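Local coordinates for protein 4-phosphoerythronate dehydrogenase (Lactobacillus jensenii, PDB 4PRK) that probably interconverts D-lactate and pyruvate with NAD as its cofactor, as a member of the D-isomer-specific 2-hydroxyacid dehydrogenase family, at residues M1-F6 and D44-L50; L34-V39 and L56-V61; A107-V111 and A160-F165; T212-G217 and E237-T241; S266-K270 and V292-S296. Residues are numbered along the deposited sequence.

From the N terminus, contact 1 closes a 37-residue loop by pairing strand 2-6 with strand 47-50. Contact 2 opens inside that loop, at residues 34-39, and closes beyond it at 56-61, so the two cross; contact 1 lies in the first parallel sheet and contact 2 packs beside it, the two touching through Phe6, Leu34 and Leu50. The others follow in series, closing loops of 48, 19 and 21 residues. Contact 3 packs helix 103-118 on helix 155-167 of the Rossmann domain. Contact 4 joins two loops of that domain, and contact 5 joins a turn to the end of strand 290-292, touching contact 3 through Met109. Contacts 3 and 5 both reach the second subunit.

Contact 1. Residues M1-F6 and D44-L50; sequences MKIAVF and DCDGVLL
Parallel strands 2-6 and 47-50 pair here inside the N-terminal five-stranded sheet. The strand axes lie 4.7 Å apart at an angle of 22°, with Ala4 opposite Val48 and Val5 opposite Leu49. Extended backbones carry the usual parallel ladder: Ala4 N to Gly47 O (3.0 Å), Leu49 N to Ala4 O (2.9 Å) and Phe6 N to Leu49 O (3.0 Å). Ahead of it, Asp46 clasps Lys2, its N donating to Lys2 O (2.6 Å) and its OD1 accepting from Lys2 N (3.0 Å). Strand 26-30 flanks strand 2-6 on its other edge, giving the strand order 2-1-3-4-5 of a flavodoxin-like fold. Side chains alternate between the faces. Ile3 CG2 meets Leu49 CG at 3.7 Å on the face packed by helix 301-319; on the other, Ala4 CB lies 3.6 Å from Cys45 SG. Gly47 leaves room for Ile3 (m, m), whose CD1 comes 3.3 Å from Gly47 N; a beta carbon on residue 47 would run into that CD1. Phe6 (m) sets CE1 3.2 Å from Val48 CG1 and CD1 3.3 Å from Leu50 CD2. Lys2 NZ forms a salt bridge with Asp44 OD2 (3.0 Å), while Asp44 OD1 is bound by Lys28.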
# COMPACT_ATOMS: atom_id res chain seq x y z
N MET A 1 36.75 -0.95 -24.69
CA MET A 1 36.22 -1.80 -23.60
C MET A 1 35.48 -3.06 -24.18
O MET A 1 34.37 -2.95 -24.71
CB MET A 1 35.33 -0.93 -22.69
CG MET A 1 35.11 -1.48 -21.29
SD MET A 1 36.62 -1.71 -20.34
CE MET A 1 36.23 -3.19 -19.42
N LYS A 2 36.13 -4.22 -24.10
CA LYS A 2 35.53 -5.51 -24.48
C LYS A 2 35.47 -6.50 -23.29
O LYS A 2 36.50 -6.78 -22.62
CB LYS A 2 36.30 -6.14 -25.64
CG LYS A 2 35.63 -7.35 -26.25
CD LYS A 2 35.68 -7.31 -27.79
CE LYS A 2 37.00 -7.83 -28.36
NZ LYS A 2 36.83 -8.35 -29.76
N ILE A 3 34.26 -7.05 -23.06
CA ILE A 3 34.01 -8.00 -21.94
C ILE A 3 33.45 -9.34 -22.50
O ILE A 3 32.42 -9.38 -23.18
CB ILE A 3 33.10 -7.38 -20.83
CG1 ILE A 3 33.74 -6.11 -20.18
CG2 ILE A 3 32.71 -8.40 -19.77
CD1 ILE A 3 34.87 -6.37 -19.20
N ALA A 4 34.17 -10.42 -22.27
CA ALA A 4 33.71 -11.71 -22.74
C ALA A 4 32.57 -12.21 -21.88
O ALA A 4 32.62 -12.10 -20.67
CB ALA A 4 34.84 -12.71 -22.76
N VAL A 5 31.55 -12.77 -22.51
CA VAL A 5 30.41 -13.32 -21.82
C VAL A 5 30.29 -14.79 -22.15
O VAL A 5 30.04 -15.16 -23.28
CB VAL A 5 29.12 -12.63 -22.27
CG1 VAL A 5 27.91 -13.25 -21.62
CG2 VAL A 5 29.20 -11.15 -21.97
N PHE A 6 30.41 -15.63 -21.14
CA PHE A 6 30.45 -17.06 -21.35
C PHE A 6 29.11 -17.69 -21.14
O PHE A 6 28.45 -17.41 -20.17
CB PHE A 6 31.49 -17.69 -20.44
CG PHE A 6 32.89 -17.36 -20.84
CD1 PHE A 6 33.51 -16.25 -20.33
CD2 PHE A 6 33.56 -18.14 -21.75
CE1 PHE A 6 34.79 -15.93 -20.70
CE2 PHE A 6 34.85 -17.83 -22.13
CZ PHE A 6 35.46 -16.72 -21.60
N ASP A 44 41.68 -10.81 -26.15
CA ASP A 44 41.43 -9.43 -26.57
C ASP A 44 40.40 -8.76 -25.67
O ASP A 44 39.82 -7.76 -26.03
CB ASP A 44 41.04 -9.33 -28.04
CG ASP A 44 39.89 -10.23 -28.40
OD1 ASP A 44 39.54 -11.12 -27.62
OD2 ASP A 44 39.33 -10.04 -29.50
N CYS A 45 40.24 -9.31 -24.47
CA CYS A 45 39.18 -8.91 -23.58
C CYS A 45 39.67 -8.21 -22.31
O CYS A 45 40.65 -8.62 -21.71
CB CYS A 45 38.34 -10.13 -23.21
SG CYS A 45 37.16 -10.63 -24.47
N ASP A 46 38.99 -7.13 -21.95
CA ASP A 46 39.21 -6.44 -20.68
C ASP A 46 38.83 -7.22 -19.40
O ASP A 46 39.47 -7.08 -18.36
CB ASP A 46 38.55 -5.06 -20.70
CG ASP A 46 39.26 -4.08 -21.60
OD1 ASP A 46 38.86 -3.94 -22.77
OD2 ASP A 46 40.21 -3.43 -21.15
N GLY A 47 37.75 -7.98 -19.46
CA GLY A 47 37.19 -8.67 -18.31
C GLY A 47 36.28 -9.83 -18.68
O GLY A 47 35.95 -9.97 -19.85
N VAL A 48 35.89 -10.65 -17.72
CA VAL A 48 35.07 -11.82 -18.04
C VAL A 48 33.79 -11.89 -17.19
O VAL A 48 33.75 -11.46 -16.03
CB VAL A 48 35.93 -13.10 -17.94
CG1 VAL A 48 35.08 -14.36 -17.87
CG2 VAL A 48 36.88 -13.17 -19.14
N LEU A 49 32.72 -12.40 -17.82
CA LEU A 49 31.42 -12.63 -17.15
C LEU A 49 31.10 -14.13 -17.27
O LEU A 49 30.96 -14.66 -18.40
CB LEU A 49 30.31 -11.73 -17.74
CG LEU A 49 30.40 -10.20 -17.48
CD1 LEU A 49 29.13 -9.47 -17.96
CD2 LEU A 49 30.66 -9.89 -16.01
N LEU A 50 30.98 -14.80 -16.12
CA LEU A 50 30.87 -16.26 -16.07
C LEU A 50 29.51 -16.74 -15.62
O LEU A 50 28.83 -16.09 -14.81
CB LEU A 50 31.93 -16.83 -15.12
CG LEU A 50 33.41 -16.69 -15.53
CD1 LEU A 50 34.30 -17.70 -14.78
CD2 LEU A 50 33.58 -16.87 -17.04

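Contact 2. Residues L34-V39 and L56-V61; sequences LSAENV and LDDEIV
Val61, Leu34 and Ala36 carry this contact, in which a turn-forming loop, 34-39, leans on the approach to helix 60-67 and its first residues. Val61 (chi1 t) fits between its partners: CG1 is 3.5 Å from Leu34 CD2 and 3.5 Å from Val39 CG2, while CG2 lies 3.5 Å from Ala36 N. A beta-branched side chain suits the spot because its two methyls can fill separate hollows. Leu34 (t, p) points toward the other segment, its CD2 also 3.8 Å from Leu56 CD1; that same CD1 sits 3.3 Å from Leu34 O. Ala36, small enough for the backbones to approach (Ala36 CA to Val61 CA 5.4 Å), places CB 3.4 Å from Ile60 CD1. The segments meet by apolar packing, while polar groups within loop 34-39 bond to one another: Ser35 N donates to Asn38 OD1 (2.5 Å) and Ser35 OG to Glu37 OE1 (2.9 Å). Backbone angles near -60°/-35° at Ala36, Glu37 and Val39 curl the chain, after extended Leu34 and Ser35. Phe6 and Leu50 of the sheet lie against Leu34. Connections that follow strands 26-30 and 47-50, which flank strand 2-6, pack together past the sheet, as in flavodoxin-like parallel alpha/beta folds.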
# COMPACT_ATOMS: atom_id res chain seq x y z
N LEU A 34 33.50 -21.12 -19.61
CA LEU A 34 34.93 -20.97 -19.70
C LEU A 34 35.58 -22.31 -19.43
O LEU A 34 35.19 -23.03 -18.53
CB LEU A 34 35.39 -19.94 -18.68
CG LEU A 34 36.88 -19.74 -18.42
CD1 LEU A 34 37.51 -18.97 -19.57
CD2 LEU A 34 37.05 -18.97 -17.12
N SER A 35 36.57 -22.64 -20.24
CA SER A 35 37.32 -23.87 -20.08
C SER A 35 38.66 -23.72 -20.76
O SER A 35 38.88 -22.80 -21.52
CB SER A 35 36.54 -25.06 -20.64
OG SER A 35 36.87 -25.33 -21.99
N ALA A 36 39.54 -24.67 -20.52
CA ALA A 36 40.87 -24.61 -21.08
C ALA A 36 40.70 -24.54 -22.58
O ALA A 36 41.51 -23.95 -23.28
CB ALA A 36 41.67 -25.84 -20.69
N GLU A 37 39.64 -25.17 -23.07
CA GLU A 37 39.31 -25.17 -24.48
C GLU A 37 39.02 -23.79 -25.05
O GLU A 37 39.37 -23.52 -26.19
CB GLU A 37 38.12 -26.09 -24.74
CG GLU A 37 38.44 -27.57 -24.66
CD GLU A 37 37.37 -28.35 -23.92
OE1 GLU A 37 36.39 -27.74 -23.48
OE2 GLU A 37 37.52 -29.58 -23.79
N ASN A 38 38.33 -22.94 -24.30
CA ASN A 38 37.98 -21.61 -24.81
C ASN A 38 38.68 -20.38 -24.21
O ASN A 38 38.36 -19.25 -24.56
CB ASN A 38 36.47 -21.40 -24.79
CG ASN A 38 35.84 -21.67 -23.43
OD1 ASN A 38 36.42 -21.36 -22.40
ND2 ASN A 38 34.65 -22.23 -23.44
N VAL A 39 39.63 -20.57 -23.31
CA VAL A 39 40.21 -19.45 -22.58
C VAL A 39 40.93 -18.40 -23.43
O VAL A 39 40.90 -17.22 -23.10
CB VAL A 39 41.10 -19.92 -21.42
CG1 VAL A 39 41.70 -18.73 -20.70
CG2 VAL A 39 40.28 -20.74 -20.46
N LEU A 56 35.04 -25.15 -12.46
CA LEU A 56 36.19 -24.54 -13.11
C LEU A 56 37.44 -25.00 -12.32
O LEU A 56 37.95 -24.31 -11.40
CB LEU A 56 36.04 -22.99 -13.15
CG LEU A 56 36.91 -22.14 -14.10
CD1 LEU A 56 36.57 -22.36 -15.57
CD2 LEU A 56 36.79 -20.66 -13.77
N ASP A 57 37.89 -26.20 -12.67
CA ASP A 57 38.90 -26.92 -11.89
C ASP A 57 40.35 -26.60 -12.36
O ASP A 57 41.14 -26.07 -11.56
CB ASP A 57 38.61 -28.45 -11.85
CG ASP A 57 37.75 -28.95 -13.05
OD1 ASP A 57 37.51 -28.20 -14.02
OD2 ASP A 57 37.30 -30.11 -13.02
N ASP A 58 40.68 -26.89 -13.64
CA ASP A 58 42.03 -26.67 -14.22
C ASP A 58 42.61 -25.34 -13.73
O ASP A 58 41.87 -24.37 -13.56
CB ASP A 58 42.05 -26.62 -15.77
CG ASP A 58 41.16 -27.67 -16.43
OD1 ASP A 58 41.21 -28.85 -16.05
OD2 ASP A 58 40.43 -27.30 -17.38
N GLU A 59 43.93 -25.27 -13.55
CA GLU A 59 44.58 -24.03 -13.13
C GLU A 59 45.09 -23.16 -14.29
O GLU A 59 45.33 -21.96 -14.09
CB GLU A 59 45.73 -24.35 -12.16
CG GLU A 59 46.85 -23.32 -12.16
CD GLU A 59 47.73 -23.42 -10.95
OE1 GLU A 59 47.46 -24.29 -10.10
OE2 GLU A 59 48.69 -22.63 -10.85
N ILE A 60 45.23 -23.75 -15.49
CA ILE A 60 45.83 -23.05 -16.65
C ILE A 60 44.87 -21.96 -17.19
O ILE A 60 45.31 -20.93 -17.73
CB ILE A 60 46.31 -24.03 -17.78
CG1 ILE A 60 45.23 -24.34 -18.84
CG2 ILE A 60 46.88 -25.31 -17.17
CD1 ILE A 60 44.05 -25.18 -18.38
N VAL A 61 43.58 -22.21 -17.00
CA VAL A 61 42.55 -21.19 -17.21
C VAL A 61 42.86 -19.93 -16.35
O VAL A 61 43.02 -18.82 -16.89
CB VAL A 61 41.15 -21.76 -16.89
CG1 VAL A 61 40.08 -20.68 -17.01
CG2 VAL A 61 40.85 -22.98 -17.78

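Contact 3. Residues A107-V111 and A160-F165; sequences AEMAV and AVAQIF
Ala160 opens the second helical segment with a methyl rather than a longer side chain, so its CB can sit 3.6 Å from Ala107 CB where the two helices come together. One turn of each helix is involved, the axes 9.2 Å apart and crossing at -51°. Val161 (chi1 t) comes next; its CG2 touches Ala107 CB at 3.5 Å and Ala110 CB at 4.3 Å, and its CA lies 4.9 Å from Ala107 CA. Both segments have regular alpha-helical backbones, and the angle fits ridges-into-grooves packing of i±4 rows, here Ala107 and Val111 against Ala160 and Ile164. Helix 155-167 begins within a GxGxxG-type sequence, consistent with the first helix of a Rossmann dinucleotide-binding fold, and helix 103-118 lies across it. Ile164 (m, t) then spans the groove, CG2 3.8 Å from Val111 CG2 and CD1 3.9 Å from Glu108 CG. The acid end of Glu108 engages Arg104 and the backbone of Ile144 of the second subunit. Phe165 (chi1 m) turns one ring face to Val111 CG2, a CH-pi contact 4.2 Å from the ring centroid and 23° off its normal, while its ring also packs on strand residues Ile149 and Val172.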
# COMPACT_ATOMS: atom_id res chain seq x y z
N ALA A 107 9.58 -12.92 -5.04
CA ALA A 107 8.50 -12.72 -4.10
C ALA A 107 7.16 -12.80 -4.82
O ALA A 107 6.20 -13.37 -4.33
CB ALA A 107 8.66 -11.38 -3.46
N GLU A 108 7.13 -12.30 -6.05
CA GLU A 108 5.88 -12.26 -6.81
C GLU A 108 5.45 -13.64 -7.27
O GLU A 108 4.25 -13.96 -7.40
CB GLU A 108 5.99 -11.26 -7.98
CG GLU A 108 5.92 -9.81 -7.54
CD GLU A 108 6.03 -8.77 -8.66
OE1 GLU A 108 5.88 -9.11 -9.86
OE2 GLU A 108 6.19 -7.57 -8.32
N MET A 109 6.42 -14.49 -7.49
CA MET A 109 6.12 -15.88 -7.89
C MET A 109 5.49 -16.57 -6.64
O MET A 109 4.45 -17.23 -6.71
CB MET A 109 7.38 -16.62 -8.40
CG MET A 109 7.15 -18.09 -8.71
SD MET A 109 5.99 -18.34 -10.08
CE MET A 109 7.08 -19.17 -11.22
N ALA A 110 6.10 -16.36 -5.49
CA ALA A 110 5.56 -16.91 -4.27
C ALA A 110 4.12 -16.44 -4.03
O ALA A 110 3.25 -17.24 -3.74
CB ALA A 110 6.43 -16.49 -3.14
N VAL A 111 3.87 -15.14 -4.14
CA VAL A 111 2.55 -14.59 -3.88
C VAL A 111 1.56 -15.16 -4.90
O VAL A 111 0.45 -15.57 -4.53
CB VAL A 111 2.55 -13.07 -4.02
CG1 VAL A 111 1.15 -12.48 -4.16
CG2 VAL A 111 3.27 -12.45 -2.87
N ALA A 160 10.07 -8.60 0.66
CA ALA A 160 9.22 -8.19 -0.44
C ALA A 160 7.85 -8.94 -0.41
O ALA A 160 6.79 -8.35 -0.73
CB ALA A 160 9.95 -8.44 -1.78
N VAL A 161 7.88 -10.21 -0.02
CA VAL A 161 6.64 -10.98 0.12
C VAL A 161 5.73 -10.37 1.17
O VAL A 161 4.52 -10.31 1.02
CB VAL A 161 6.89 -12.45 0.51
CG1 VAL A 161 5.55 -13.19 0.91
CG2 VAL A 161 7.57 -13.16 -0.64
N ALA A 162 6.35 -9.91 2.24
CA ALA A 162 5.68 -9.30 3.36
C ALA A 162 5.08 -7.92 2.98
O ALA A 162 3.92 -7.61 3.30
CB ALA A 162 6.67 -9.18 4.50
N GLN A 163 5.84 -7.13 2.25
CA GLN A 163 5.32 -5.86 1.70
C GLN A 163 4.08 -6.08 0.83
O GLN A 163 3.08 -5.41 0.98
CB GLN A 163 6.43 -5.15 0.86
CG GLN A 163 7.68 -4.82 1.69
CD GLN A 163 8.89 -4.28 0.91
OE1 GLN A 163 10.03 -4.67 1.15
NE2 GLN A 163 8.63 -3.36 0.01
N ILE A 164 4.13 -7.04 -0.07
CA ILE A 164 2.99 -7.30 -0.97
C ILE A 164 1.80 -7.82 -0.18
O ILE A 164 0.67 -7.24 -0.24
CB ILE A 164 3.38 -8.28 -2.10
CG1 ILE A 164 4.44 -7.63 -2.99
CG2 ILE A 164 2.15 -8.79 -2.91
CD1 ILE A 164 5.13 -8.66 -3.89
N PHE A 165 2.04 -8.84 0.66
CA PHE A 165 0.90 -9.36 1.42
C PHE A 165 0.26 -8.32 2.35
O PHE A 165 -0.96 -8.20 2.41
CB PHE A 165 1.24 -10.67 2.16
CG PHE A 165 1.11 -11.90 1.31
CD1 PHE A 165 -0.06 -12.17 0.63
CD2 PHE A 165 2.13 -12.79 1.22
CE1 PHE A 165 -0.20 -13.32 -0.15
CE2 PHE A 165 2.00 -13.94 0.45
CZ PHE A 165 0.84 -14.19 -0.24

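Contact 4. Residues T212-G217 and E237-T241; sequences TENMIG and ELVDT
Three backbone hydrogen bonds tie the two loops: Asn214 N to Glu237 O (2.8 Å, 170°), Ile216 N to Leu238 O (3.0 Å) and Asp240 N to Ile216 O (2.9 Å, 173°). The last two form a single beta bridge between Ile216 and Val239, whose CA atoms are 4.8 Å apart. This bridge belongs to the Rossmann domain, where the loops after strands 201-204 and 229-232 meet beyond the C-terminal ends of these strands. Gly217 stands at the N-cap of helix 218-223, and Asp240 at that of helix 241-250, its OD1 accepting from Ala243 N as a short acid can at a helix start. A water adds a further link, donating to Asn214 OD1 and Val239 O, each 2.7 Å away from it.

Loop 212-217 is bent by Met215 N to Thr212 O (3.0 Å), with Asn214 at phi/psi 46°/35°, a left-handed conformation that asparagine tolerates well. Residues 237-238 end a short 3-10 segment, while Val239 is extended at -116°/130°. Packing completes the join. Ile216 CB lies 4.1 Å from Val239 CG2, both side chains also meeting Leu204. Leu238 (m, t) has the largest area buried by the other segment: its CD2 sits 3.5 Å from Thr212 O, and its CD1 4.4 Å from Met215 CE.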
# COMPACT_ATOMS: atom_id res chain seq x y z
N THR A 212 19.69 -26.53 8.35
CA THR A 212 18.33 -26.21 7.83
C THR A 212 17.76 -27.21 6.83
O THR A 212 16.59 -27.07 6.38
CB THR A 212 18.25 -24.77 7.21
OG1 THR A 212 19.08 -24.67 6.04
CG2 THR A 212 18.64 -23.73 8.24
N GLU A 213 18.56 -28.24 6.51
CA GLU A 213 18.11 -29.28 5.61
C GLU A 213 16.93 -30.03 6.25
O GLU A 213 16.97 -30.32 7.44
CB GLU A 213 19.27 -30.22 5.27
CG GLU A 213 18.95 -31.14 4.11
CD GLU A 213 20.06 -32.11 3.82
OE1 GLU A 213 21.17 -31.88 4.33
OE2 GLU A 213 19.83 -33.09 3.07
N ASN A 214 15.88 -30.31 5.48
CA ASN A 214 14.60 -30.85 6.06
C ASN A 214 14.11 -30.13 7.31
O ASN A 214 13.54 -30.71 8.23
CB ASN A 214 14.71 -32.35 6.32
CG ASN A 214 14.97 -33.10 5.05
OD1 ASN A 214 14.16 -33.06 4.14
ND2 ASN A 214 16.13 -33.70 4.93
N MET A 215 14.34 -28.83 7.34
CA MET A 215 13.77 -28.02 8.38
C MET A 215 12.25 -28.16 8.43
O MET A 215 11.63 -27.98 9.49
CB MET A 215 14.17 -26.59 8.09
CG MET A 215 13.27 -25.53 8.61
SD MET A 215 13.88 -23.95 7.99
CE MET A 215 12.81 -23.61 6.64
N ILE A 216 11.63 -28.39 7.28
CA ILE A 216 10.18 -28.59 7.23
C ILE A 216 9.98 -30.04 6.95
O ILE A 216 10.15 -30.50 5.78
CB ILE A 216 9.46 -27.71 6.16
CG1 ILE A 216 9.79 -26.23 6.37
CG2 ILE A 216 7.95 -27.94 6.18
CD1 ILE A 216 9.33 -25.67 7.69
N GLY A 217 9.70 -30.76 8.04
CA GLY A 217 9.41 -32.18 7.97
C GLY A 217 8.12 -32.61 8.60
O GLY A 217 7.21 -31.79 8.88
N GLU A 237 15.78 -28.43 -0.62
CA GLU A 237 16.23 -29.33 0.43
C GLU A 237 15.78 -28.88 1.83
O GLU A 237 16.03 -29.57 2.83
CB GLU A 237 17.75 -29.46 0.41
CG GLU A 237 18.30 -30.15 -0.84
CD GLU A 237 18.33 -29.25 -2.07
OE1 GLU A 237 18.04 -28.02 -1.97
OE2 GLU A 237 18.60 -29.82 -3.13
N LEU A 238 15.13 -27.73 1.90
CA LEU A 238 14.56 -27.28 3.15
C LEU A 238 13.38 -28.11 3.53
O LEU A 238 13.03 -28.13 4.68
CB LEU A 238 14.07 -25.85 3.03
CG LEU A 238 15.11 -24.80 2.75
CD1 LEU A 238 14.35 -23.49 2.56
CD2 LEU A 238 16.10 -24.72 3.90
N VAL A 239 12.75 -28.74 2.55
CA VAL A 239 11.50 -29.46 2.75
C VAL A 239 11.71 -30.94 2.48
O VAL A 239 12.25 -31.30 1.45
CB VAL A 239 10.44 -28.95 1.78
CG1 VAL A 239 9.20 -29.81 1.86
CG2 VAL A 239 10.11 -27.47 2.08
N ASP A 240 11.26 -31.77 3.41
CA ASP A 240 11.25 -33.22 3.24
C ASP A 240 10.08 -33.57 2.33
O ASP A 240 8.94 -33.65 2.80
CB ASP A 240 11.05 -33.91 4.62
CG ASP A 240 11.01 -35.46 4.54
OD1 ASP A 240 10.55 -36.08 3.55
OD2 ASP A 240 11.43 -36.06 5.52
N THR A 241 10.38 -33.85 1.07
CA THR A 241 9.37 -34.12 0.08
C THR A 241 8.41 -35.25 0.34
O THR A 241 7.22 -35.15 0.03
CB THR A 241 10.02 -34.40 -1.25
OG1 THR A 241 10.97 -33.36 -1.52
CG2 THR A 241 8.93 -34.48 -2.35
O HOH W 1 14.59 -32.64 1.49

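Contact 5. Residues S266-K270 and V292-S296; sequences SYFFK and VTPHS
A type II beta turn, Tyr267 to Lys270, here meets an inverse gamma turn centred on Pro294, just past the last strand of the Rossmann sheet and beside the second subunit. The first turn is closed by Lys270 N to Tyr267 O (3.3 Å), with Phe268 at -65°/139° and Phe269 at 74°/14°; the second has Pro294 at -84°/67°, its fixed ring favouring such a phi. Phe268 (chi1 m) points to the other segment and lays a ring face over Pro294 CA, a CH-pi contact 3.9 Å from the ring centroid and 20° off the normal. Its edge reaches Val292 CG1, 4.2 Å from CZ. In the Rossmann domain this large aromatic ring thus bridges from the loop after strand 255-258 to strand 290-292. Phe269 (m) brings CZ 3.6 Å from His295 CB and CE1 3.6 Å from Pro294 O. From the second subunit, Asn135 packs on Phe269, Phe124 on Pro294, and Phe133 meets Tyr267 edge-to-face.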
# COMPACT_ATOMS: atom_id res chain seq x y z
N SER A 266 18.56 -33.38 -11.08
CA SER A 266 18.49 -34.40 -12.08
C SER A 266 17.69 -33.97 -13.31
O SER A 266 18.00 -34.38 -14.41
CB SER A 266 17.99 -35.71 -11.49
OG SER A 266 16.60 -35.79 -11.56
N TYR A 267 16.62 -33.22 -13.12
CA TYR A 267 15.77 -32.83 -14.23
C TYR A 267 15.47 -31.34 -14.48
O TYR A 267 15.11 -30.99 -15.58
CB TYR A 267 14.47 -33.61 -14.17
CG TYR A 267 13.70 -33.43 -12.91
CD1 TYR A 267 14.18 -33.90 -11.71
CD2 TYR A 267 12.47 -32.81 -12.92
CE1 TYR A 267 13.47 -33.75 -10.55
CE2 TYR A 267 11.75 -32.65 -11.76
CZ TYR A 267 12.26 -33.12 -10.58
OH TYR A 267 11.55 -32.97 -9.44
N PHE A 268 15.59 -30.49 -13.48
CA PHE A 268 15.33 -29.07 -13.69
C PHE A 268 16.37 -28.49 -14.66
O PHE A 268 17.53 -28.81 -14.58
CB PHE A 268 15.36 -28.31 -12.36
CG PHE A 268 14.06 -28.31 -11.62
CD1 PHE A 268 13.12 -29.29 -11.82
CD2 PHE A 268 13.79 -27.32 -10.70
CE1 PHE A 268 11.93 -29.27 -11.13
CE2 PHE A 268 12.60 -27.30 -10.01
CZ PHE A 268 11.67 -28.28 -10.22
N PHE A 269 15.92 -27.63 -15.56
CA PHE A 269 16.78 -27.03 -16.57
C PHE A 269 17.20 -27.96 -17.72
O PHE A 269 18.08 -27.61 -18.48
CB PHE A 269 17.97 -26.31 -15.92
CG PHE A 269 17.54 -25.27 -14.92
CD1 PHE A 269 16.59 -24.32 -15.26
CD2 PHE A 269 18.02 -25.29 -13.64
CE1 PHE A 269 16.18 -23.37 -14.37
CE2 PHE A 269 17.60 -24.35 -12.72
CZ PHE A 269 16.67 -23.40 -13.09
N LYS A 270 16.54 -29.12 -17.86
CA LYS A 270 16.88 -30.11 -18.91
C LYS A 270 15.66 -30.48 -19.66
O LYS A 270 14.56 -30.19 -19.17
CB LYS A 270 17.48 -31.38 -18.30
CG LYS A 270 18.88 -31.16 -17.85
CD LYS A 270 19.22 -31.98 -16.64
CE LYS A 270 20.61 -31.60 -16.18
NZ LYS A 270 20.87 -32.27 -14.89
N VAL A 292 3.98 -26.89 -9.31
CA VAL A 292 5.44 -26.96 -9.37
C VAL A 292 5.91 -26.24 -10.60
O VAL A 292 5.37 -26.45 -11.65
CB VAL A 292 6.01 -28.40 -9.41
CG1 VAL A 292 7.56 -28.37 -9.30
CG2 VAL A 292 5.38 -29.26 -8.31
N THR A 293 6.90 -25.36 -10.42
CA THR A 293 7.57 -24.66 -11.47
C THR A 293 9.05 -25.00 -11.42
O THR A 293 9.58 -25.32 -10.35
CB THR A 293 7.40 -23.12 -11.34
OG1 THR A 293 7.59 -22.71 -9.98
CG2 THR A 293 5.99 -22.71 -11.83
N PRO A 294 9.72 -24.93 -12.57
CA PRO A 294 11.11 -25.34 -12.67
C PRO A 294 12.10 -24.28 -12.28
O PRO A 294 12.82 -23.78 -13.14
CB PRO A 294 11.26 -25.66 -14.17
CG PRO A 294 10.23 -24.84 -14.84
CD PRO A 294 9.22 -24.41 -13.83
N HIS A 295 12.12 -23.94 -10.99
CA HIS A 295 13.02 -22.93 -10.45
C HIS A 295 13.03 -21.69 -11.36
O HIS A 295 14.07 -21.14 -11.68
CB HIS A 295 14.46 -23.50 -10.23
CG HIS A 295 15.07 -23.10 -8.91
ND1 HIS A 295 15.19 -21.78 -8.51
CD2 HIS A 295 15.56 -23.85 -7.89
CE1 HIS A 295 15.72 -21.74 -7.29
NE2 HIS A 295 15.96 -22.97 -6.90
N SER A 296 11.84 -21.23 -11.72
CA SER A 296 11.76 -20.07 -12.54
C SER A 296 11.25 -18.82 -11.77
O SER A 296 10.82 -17.81 -12.40
CB SER A 296 10.86 -20.40 -13.74
OG SER A 296 9.50 -20.79 -13.36